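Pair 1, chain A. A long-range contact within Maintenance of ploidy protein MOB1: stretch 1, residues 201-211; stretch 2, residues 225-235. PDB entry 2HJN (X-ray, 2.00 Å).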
# COMPACT_ATOMS: atom_id res chain seq x y z
N LEU A 201 -9.36 -1.11 1.88
CA LEU A 201 -10.04 -0.89 0.58
C LEU A 201 -11.51 -0.53 0.82
O LEU A 201 -12.01 0.45 0.28
CB LEU A 201 -9.97 -2.16 -0.32
CG LEU A 201 -10.75 -2.15 -1.65
CD1 LEU A 201 -10.45 -0.92 -2.52
CD2 LEU A 201 -10.47 -3.50 -2.45
N ASN A 202 -12.19 -1.34 1.63
CA ASN A 202 -13.63 -1.16 1.91
C ASN A 202 -13.91 0.14 2.66
O ASN A 202 -14.94 0.79 2.40
CB ASN A 202 -14.24 -2.36 2.68
CG ASN A 202 -14.28 -3.66 1.87
OD1 ASN A 202 -14.14 -3.68 0.64
ND2 ASN A 202 -14.46 -4.78 2.59
N THR A 203 -13.01 0.53 3.55
CA THR A 203 -13.13 1.81 4.29
C THR A 203 -12.99 3.02 3.40
O THR A 203 -13.81 3.93 3.49
CB THR A 203 -12.17 1.91 5.53
OG1 THR A 203 -12.41 0.79 6.43
CG2 THR A 203 -12.38 3.21 6.29
N SER A 204 -11.96 3.05 2.54
CA SER A 204 -11.78 4.12 1.48
C SER A 204 -12.98 4.26 0.57
O SER A 204 -13.49 5.35 0.34
CB SER A 204 -10.53 3.77 0.64
OG SER A 204 -10.24 4.70 -0.44
N PHE A 205 -13.42 3.13 0.02
CA PHE A 205 -14.55 3.12 -0.89
C PHE A 205 -15.87 3.62 -0.22
O PHE A 205 -16.65 4.36 -0.85
CB PHE A 205 -14.71 1.71 -1.45
CG PHE A 205 -15.84 1.54 -2.44
CD1 PHE A 205 -15.72 2.04 -3.73
CD2 PHE A 205 -17.00 0.85 -2.09
CE1 PHE A 205 -16.75 1.89 -4.66
CE2 PHE A 205 -18.07 0.67 -3.01
CZ PHE A 205 -17.95 1.19 -4.29
N ARG A 206 -16.10 3.16 1.02
CA ARG A 206 -17.24 3.59 1.80
C ARG A 206 -17.22 5.12 1.98
O ARG A 206 -18.24 5.77 1.81
CB ARG A 206 -17.24 2.89 3.18
CG ARG A 206 -18.29 3.45 4.23
CD ARG A 206 -18.26 2.69 5.63
NE ARG A 206 -17.19 3.15 6.54
CZ ARG A 206 -16.25 2.36 7.09
NH1 ARG A 206 -16.23 1.05 6.81
NH2 ARG A 206 -15.33 2.86 7.91
N HIS A 207 -16.08 5.66 2.39
CA HIS A 207 -15.91 7.11 2.61
C HIS A 207 -16.07 7.89 1.28
O HIS A 207 -16.70 8.98 1.25
CB HIS A 207 -14.57 7.37 3.35
CG HIS A 207 -14.33 8.81 3.71
ND1 HIS A 207 -13.10 9.42 3.58
CD2 HIS A 207 -15.17 9.77 4.18
CE1 HIS A 207 -13.18 10.68 3.96
NE2 HIS A 207 -14.42 10.93 4.33
N PHE A 208 -15.55 7.32 0.18
CA PHE A 208 -15.70 7.91 -1.17
C PHE A 208 -17.20 8.04 -1.53
O PHE A 208 -17.65 9.11 -1.94
CB PHE A 208 -14.94 7.03 -2.20
CG PHE A 208 -14.94 7.56 -3.63
CD1 PHE A 208 -13.86 8.28 -4.12
CD2 PHE A 208 -16.00 7.27 -4.50
CE1 PHE A 208 -13.83 8.77 -5.48
CE2 PHE A 208 -16.00 7.73 -5.85
CZ PHE A 208 -14.90 8.47 -6.35
N CYS A 209 -17.96 6.96 -1.33
CA CYS A 209 -19.38 6.89 -1.66
C CYS A 209 -20.26 7.74 -0.74
O CYS A 209 -21.22 8.32 -1.22
CB CYS A 209 -19.88 5.44 -1.67
SG CYS A 209 -19.16 4.43 -3.01
N LEU A 210 -19.98 7.78 0.55
CA LEU A 210 -20.71 8.66 1.46
C LEU A 210 -20.50 10.14 1.16
O LEU A 210 -21.45 10.93 1.21
CB LEU A 210 -20.35 8.37 2.93
CG LEU A 210 -20.84 7.03 3.44
CD1 LEU A 210 -20.12 6.68 4.76
CD2 LEU A 210 -22.37 7.10 3.62
N PHE A 211 -19.26 10.48 0.80
CA PHE A 211 -18.88 11.86 0.47
C PHE A 211 -19.62 12.33 -0.79
O PHE A 211 -20.24 13.40 -0.79
CB PHE A 211 -17.36 11.98 0.35
CG PHE A 211 -16.86 13.39 0.38
CD1 PHE A 211 -16.45 13.96 1.58
CD2 PHE A 211 -16.79 14.14 -0.78
CE1 PHE A 211 -16.03 15.25 1.64
CE2 PHE A 211 -16.36 15.45 -0.73
CZ PHE A 211 -15.97 16.00 0.48
N PRO A 225 -21.35 -1.54 -12.11
CA PRO A 225 -21.46 -2.88 -11.54
C PRO A 225 -21.38 -2.92 -10.01
O PRO A 225 -21.74 -3.95 -9.42
CB PRO A 225 -20.25 -3.61 -12.16
CG PRO A 225 -19.22 -2.51 -12.26
CD PRO A 225 -20.02 -1.30 -12.70
N LEU A 226 -20.91 -1.84 -9.37
CA LEU A 226 -20.76 -1.86 -7.92
C LEU A 226 -22.04 -1.39 -7.13
O LEU A 226 -21.99 -1.24 -5.92
CB LEU A 226 -19.47 -1.15 -7.45
CG LEU A 226 -18.07 -1.70 -7.83
CD1 LEU A 226 -16.98 -0.93 -7.08
CD2 LEU A 226 -17.95 -3.21 -7.55
N LEU A 227 -23.15 -1.16 -7.82
CA LEU A 227 -24.38 -0.68 -7.14
C LEU A 227 -24.76 -1.44 -5.88
O LEU A 227 -25.04 -0.79 -4.89
CB LEU A 227 -25.60 -0.60 -8.09
CG LEU A 227 -26.79 0.04 -7.35
CD1 LEU A 227 -26.49 1.52 -7.03
CD2 LEU A 227 -28.09 -0.13 -8.10
N GLU A 228 -24.74 -2.78 -5.90
CA GLU A 228 -25.06 -3.61 -4.71
C GLU A 228 -24.04 -3.43 -3.62
O GLU A 228 -24.36 -3.39 -2.42
CB GLU A 228 -25.16 -5.12 -5.05
CG GLU A 228 -25.53 -6.02 -3.83
CD GLU A 228 -25.73 -7.49 -4.17
OE1 GLU A 228 -25.50 -7.88 -5.33
OE2 GLU A 228 -26.10 -8.30 -3.27
N LEU A 229 -22.78 -3.35 -4.03
CA LEU A 229 -21.69 -3.09 -3.08
C LEU A 229 -21.95 -1.78 -2.32
O LEU A 229 -21.86 -1.72 -1.07
CB LEU A 229 -20.35 -3.04 -3.86
CG LEU A 229 -19.05 -3.54 -3.26
CD1 LEU A 229 -18.68 -2.60 -2.21
CD2 LEU A 229 -19.26 -4.89 -2.64
N VAL A 230 -22.25 -0.72 -3.08
CA VAL A 230 -22.54 0.59 -2.49
C VAL A 230 -23.74 0.44 -1.54
O VAL A 230 -23.73 1.00 -0.44
CB VAL A 230 -22.85 1.67 -3.56
CG1 VAL A 230 -23.14 3.02 -2.88
CG2 VAL A 230 -21.72 1.81 -4.57
N MSE A 231 -24.78 -0.27 -1.99
CA MSE A 231 -25.97 -0.57 -1.14
C MSE A 231 -25.59 -1.25 0.19
O MSE A 231 -26.18 -0.95 1.23
CB MSE A 231 -27.00 -1.45 -1.88
CG MSE A 231 -27.72 -0.83 -3.06
SE MSE A 231 -28.97 0.56 -2.53
CE MSE A 231 -27.86 2.20 -2.80
N GLU A 232 -24.61 -2.15 0.17
CA GLU A 232 -24.18 -2.86 1.41
C GLU A 232 -23.16 -2.09 2.27
O GLU A 232 -23.32 -1.99 3.50
CB GLU A 232 -23.62 -4.25 1.09
CG GLU A 232 -24.64 -5.29 0.55
CD GLU A 232 -25.64 -5.78 1.61
OE1 GLU A 232 -25.31 -5.80 2.83
OE2 GLU A 232 -26.77 -6.15 1.20
N LEU A 233 -22.12 -1.56 1.61
CA LEU A 233 -21.01 -0.87 2.28
C LEU A 233 -21.39 0.46 2.86
O LEU A 233 -21.03 0.76 4.01
CB LEU A 233 -19.80 -0.64 1.35
CG LEU A 233 -18.84 -1.74 0.91
CD1 LEU A 233 -17.40 -1.21 0.92
CD2 LEU A 233 -18.96 -3.01 1.74
N ARG A 234 -22.06 1.30 2.06
CA ARG A 234 -22.42 2.64 2.50
C ARG A 234 -22.88 2.64 3.97
O ARG A 234 -22.26 3.32 4.82
CB ARG A 234 -23.50 3.25 1.59
N ASP A 235 -23.93 1.87 4.27
CA ASP A 235 -24.47 1.79 5.63
C ASP A 235 -24.08 0.49 6.31
O ASP A 235 -23.35 0.52 7.28
CB ASP A 235 -26.01 2.00 5.65

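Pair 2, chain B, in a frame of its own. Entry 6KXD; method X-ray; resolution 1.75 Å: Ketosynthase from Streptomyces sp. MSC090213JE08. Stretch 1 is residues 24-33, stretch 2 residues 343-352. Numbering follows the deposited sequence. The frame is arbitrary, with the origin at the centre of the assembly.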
# COMPACT_ATOMS: atom_id res chain seq x y z
N GLY B 24 -7.99 -20.74 9.47
CA GLY B 24 -7.23 -21.04 10.65
C GLY B 24 -5.97 -21.81 10.33
O GLY B 24 -5.91 -22.45 9.29
N VAL B 25 -4.99 -21.71 11.23
CA VAL B 25 -3.66 -22.24 11.06
C VAL B 25 -3.74 -23.76 10.85
O VAL B 25 -2.95 -24.33 10.06
CB VAL B 25 -2.74 -21.85 12.24
CG1 VAL B 25 -3.15 -22.49 13.56
CG2 VAL B 25 -1.29 -22.18 11.95
N GLU B 26 -4.68 -24.43 11.55
CA GLU B 26 -4.82 -25.91 11.46
C GLU B 26 -5.32 -26.30 10.07
O GLU B 26 -4.65 -27.05 9.39
CB GLU B 26 -5.80 -26.48 12.48
CG GLU B 26 -5.15 -27.04 13.71
CD GLU B 26 -6.19 -27.63 14.65
OE1 GLU B 26 -6.77 -28.69 14.31
OE2 GLU B 26 -6.46 -26.98 15.68
N GLU B 27 -6.51 -25.80 9.70
CA GLU B 27 -7.14 -26.03 8.40
C GLU B 27 -6.14 -25.71 7.27
O GLU B 27 -6.15 -26.36 6.24
CB GLU B 27 -8.36 -25.15 8.21
CG GLU B 27 -9.72 -25.79 8.44
CD GLU B 27 -10.74 -25.42 7.36
OE1 GLU B 27 -11.07 -26.29 6.53
OE2 GLU B 27 -11.20 -24.26 7.34
N TYR B 28 -5.29 -24.69 7.47
CA TYR B 28 -4.44 -24.19 6.39
C TYR B 28 -3.21 -25.07 6.26
O TYR B 28 -2.84 -25.44 5.17
CB TYR B 28 -4.03 -22.74 6.63
CG TYR B 28 -3.24 -22.11 5.51
CD1 TYR B 28 -3.77 -22.00 4.25
CD2 TYR B 28 -1.99 -21.55 5.74
CE1 TYR B 28 -3.08 -21.39 3.21
CE2 TYR B 28 -1.28 -20.93 4.73
CZ TYR B 28 -1.82 -20.87 3.45
OH TYR B 28 -1.14 -20.23 2.45
N THR B 29 -2.61 -25.43 7.40
CA THR B 29 -1.54 -26.38 7.38
C THR B 29 -2.00 -27.70 6.73
O THR B 29 -1.21 -28.36 6.04
CB THR B 29 -1.01 -26.66 8.79
OG1 THR B 29 -0.77 -25.41 9.43
CG2 THR B 29 0.25 -27.50 8.76
N ALA B 30 -3.27 -28.07 6.94
CA ALA B 30 -3.85 -29.32 6.38
C ALA B 30 -3.92 -29.16 4.87
O ALA B 30 -3.43 -30.03 4.14
CB ALA B 30 -5.23 -29.61 6.93
N GLY B 31 -4.53 -28.06 4.42
CA GLY B 31 -4.74 -27.78 3.00
C GLY B 31 -3.42 -27.81 2.25
O GLY B 31 -3.34 -28.40 1.18
N LEU B 32 -2.39 -27.23 2.87
CA LEU B 32 -1.11 -27.07 2.21
C LEU B 32 -0.48 -28.46 2.04
O LEU B 32 0.09 -28.75 0.99
CB LEU B 32 -0.16 -26.21 3.04
CG LEU B 32 -0.45 -24.71 3.03
CD1 LEU B 32 0.43 -24.04 4.08
CD2 LEU B 32 -0.23 -24.10 1.65
N ARG B 33 -0.53 -29.26 3.11
CA ARG B 33 0.03 -30.62 3.12
C ARG B 33 -0.75 -31.53 2.17
O ARG B 33 -0.17 -32.48 1.62
CB ARG B 33 0.09 -31.16 4.56
CG ARG B 33 1.28 -30.65 5.35
CD ARG B 33 1.15 -30.84 6.85
NE ARG B 33 1.36 -32.22 7.24
CZ ARG B 33 0.40 -33.09 7.48
NH1 ARG B 33 0.68 -34.38 7.63
NH2 ARG B 33 -0.86 -32.68 7.52
N ALA B 343 1.18 -12.99 1.59
CA ALA B 343 0.98 -13.14 3.00
C ALA B 343 0.65 -14.61 3.32
O ALA B 343 1.26 -15.18 4.23
CB ALA B 343 -0.10 -12.23 3.49
N LEU B 344 -0.27 -15.16 2.54
CA LEU B 344 -0.62 -16.61 2.60
C LEU B 344 0.60 -17.46 2.25
O LEU B 344 0.88 -18.40 2.95
CB LEU B 344 -1.82 -16.91 1.71
CG LEU B 344 -3.15 -16.37 2.25
CD1 LEU B 344 -4.27 -16.45 1.22
CD2 LEU B 344 -3.52 -17.04 3.57
N GLY B 345 1.42 -17.03 1.29
CA GLY B 345 2.72 -17.68 1.03
C GLY B 345 3.66 -17.63 2.21
O GLY B 345 4.33 -18.64 2.58
N ALA B 346 3.79 -16.44 2.83
CA ALA B 346 4.62 -16.29 4.00
C ALA B 346 4.19 -17.28 5.10
O ALA B 346 5.05 -17.82 5.80
CB ALA B 346 4.56 -14.87 4.52
N ILE B 347 2.88 -17.39 5.33
CA ILE B 347 2.39 -18.25 6.39
C ILE B 347 2.73 -19.71 6.04
O ILE B 347 3.24 -20.44 6.87
CB ILE B 347 0.90 -18.03 6.67
CG1 ILE B 347 0.67 -16.63 7.23
CG2 ILE B 347 0.36 -19.09 7.64
CD1 ILE B 347 -0.79 -16.25 7.32
N ALA B 348 2.48 -20.08 4.78
CA ALA B 348 2.82 -21.40 4.27
C ALA B 348 4.30 -21.69 4.54
O ALA B 348 4.65 -22.78 5.03
CB ALA B 348 2.45 -21.49 2.82
N CYS B 349 5.16 -20.69 4.30
CA CYS B 349 6.59 -20.77 4.55
C CYS B 349 6.91 -20.95 6.03
O CYS B 349 7.83 -21.72 6.37
CB CYS B 349 7.32 -19.54 4.04
SG CYS B 349 7.40 -19.54 2.25
N GLY B 350 6.20 -20.23 6.89
CA GLY B 350 6.45 -20.36 8.28
C GLY B 350 6.02 -21.73 8.77
O GLY B 350 6.67 -22.32 9.64
N LEU B 351 4.90 -22.21 8.24
CA LEU B 351 4.31 -23.49 8.65
C LEU B 351 5.19 -24.63 8.12
O LEU B 351 5.36 -25.69 8.78
CB LEU B 351 2.90 -23.55 8.08
CG LEU B 351 1.87 -22.70 8.82
CD1 LEU B 351 0.54 -22.73 8.10
CD2 LEU B 351 1.72 -23.15 10.27
N ALA B 352 5.76 -24.41 6.93
CA ALA B 352 6.65 -25.35 6.30
C ALA B 352 7.87 -25.53 7.19
O ALA B 352 8.28 -26.67 7.40
CB ALA B 352 7.05 -24.92 4.92

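Two helices that cross nearly at right angles have little length over which to touch, so a few large side chains near the crossing tend to carry much of the contact. Pair 1, from MOB1, and pair 2, from a ketosynthase, illustrate the principle. Their helix axes approach to 10.1 Å at 92° and to 10.5 Å at 83°, respectively, and the central backbones superpose with an RMSD of 0.7 Å.

A central position on the first helix is aromatic in both. Phe205(A) falls on Tyr28(B), both with chi1 in the t well and both pointing toward the partner helix, and each ring reaches the same four positions. In pair 1 these are Leu226(A), Leu229(A), Val230(A) and Leu233(A); in pair 2 they are Leu344(B), Ile347(B), Ala348(B) and Leu351(B), which form a hole with Tyr28(B) as its knob. Phe205(A) meets them with carbon alone: CE2 lies 3.4 Å from CD1 of Leu229(A), and CZ lies 3.6 Å from CD1 of Leu226(A). The hydroxyl of Tyr28(B) adds a polar anchor, its OH donating a hydrogen bond of 2.8 Å to the carbonyl O of Leu344(B). That oxygen also accepts the helical bond from N of Ala348(B), so the tyrosine joins an existing backbone interaction without breaking it.

A second matched set shows volume traded across the interface. In pair 1, SG of Cys209(A) stands 4.0 Å from CG2 of Val230(A). At the same positions pair 2 has a longer side chain facing a shorter one, with CD1 of Leu32(B) 3.5 Å from CB of Ala348(B). The bulk has shifted from one helix to the other, while the contact persists.

The matched leucines Leu233(A) and Leu351(B) reply from the second helix, each covered about as much as the ring it meets. Their CA atoms lie 1.5 Å apart after superposition, and their surroundings differ. CD1 of Leu233(A) packs 3.7 Å from CD2 of Phe205(A), at the ring edge, and 3.8 Å from CB of Asn202(A). Leu351(B) is instead a knob among Val25(B), Tyr28(B), Thr29(B) and Leu32(B), its CD2 3.6 Å from CG2 of Val25(B). Beside it, OG1 of Thr29(B) bonds back to O of Val25(B) at 2.5 Å, satisfying the hydroxyl within its own helix. The matching Arg206(A) is much longer; its aliphatic CD passes 3.7 Å from O of Leu233(A). A common backbone thus fixes where side chains meet, but leaves considerable freedom in how they fill the space.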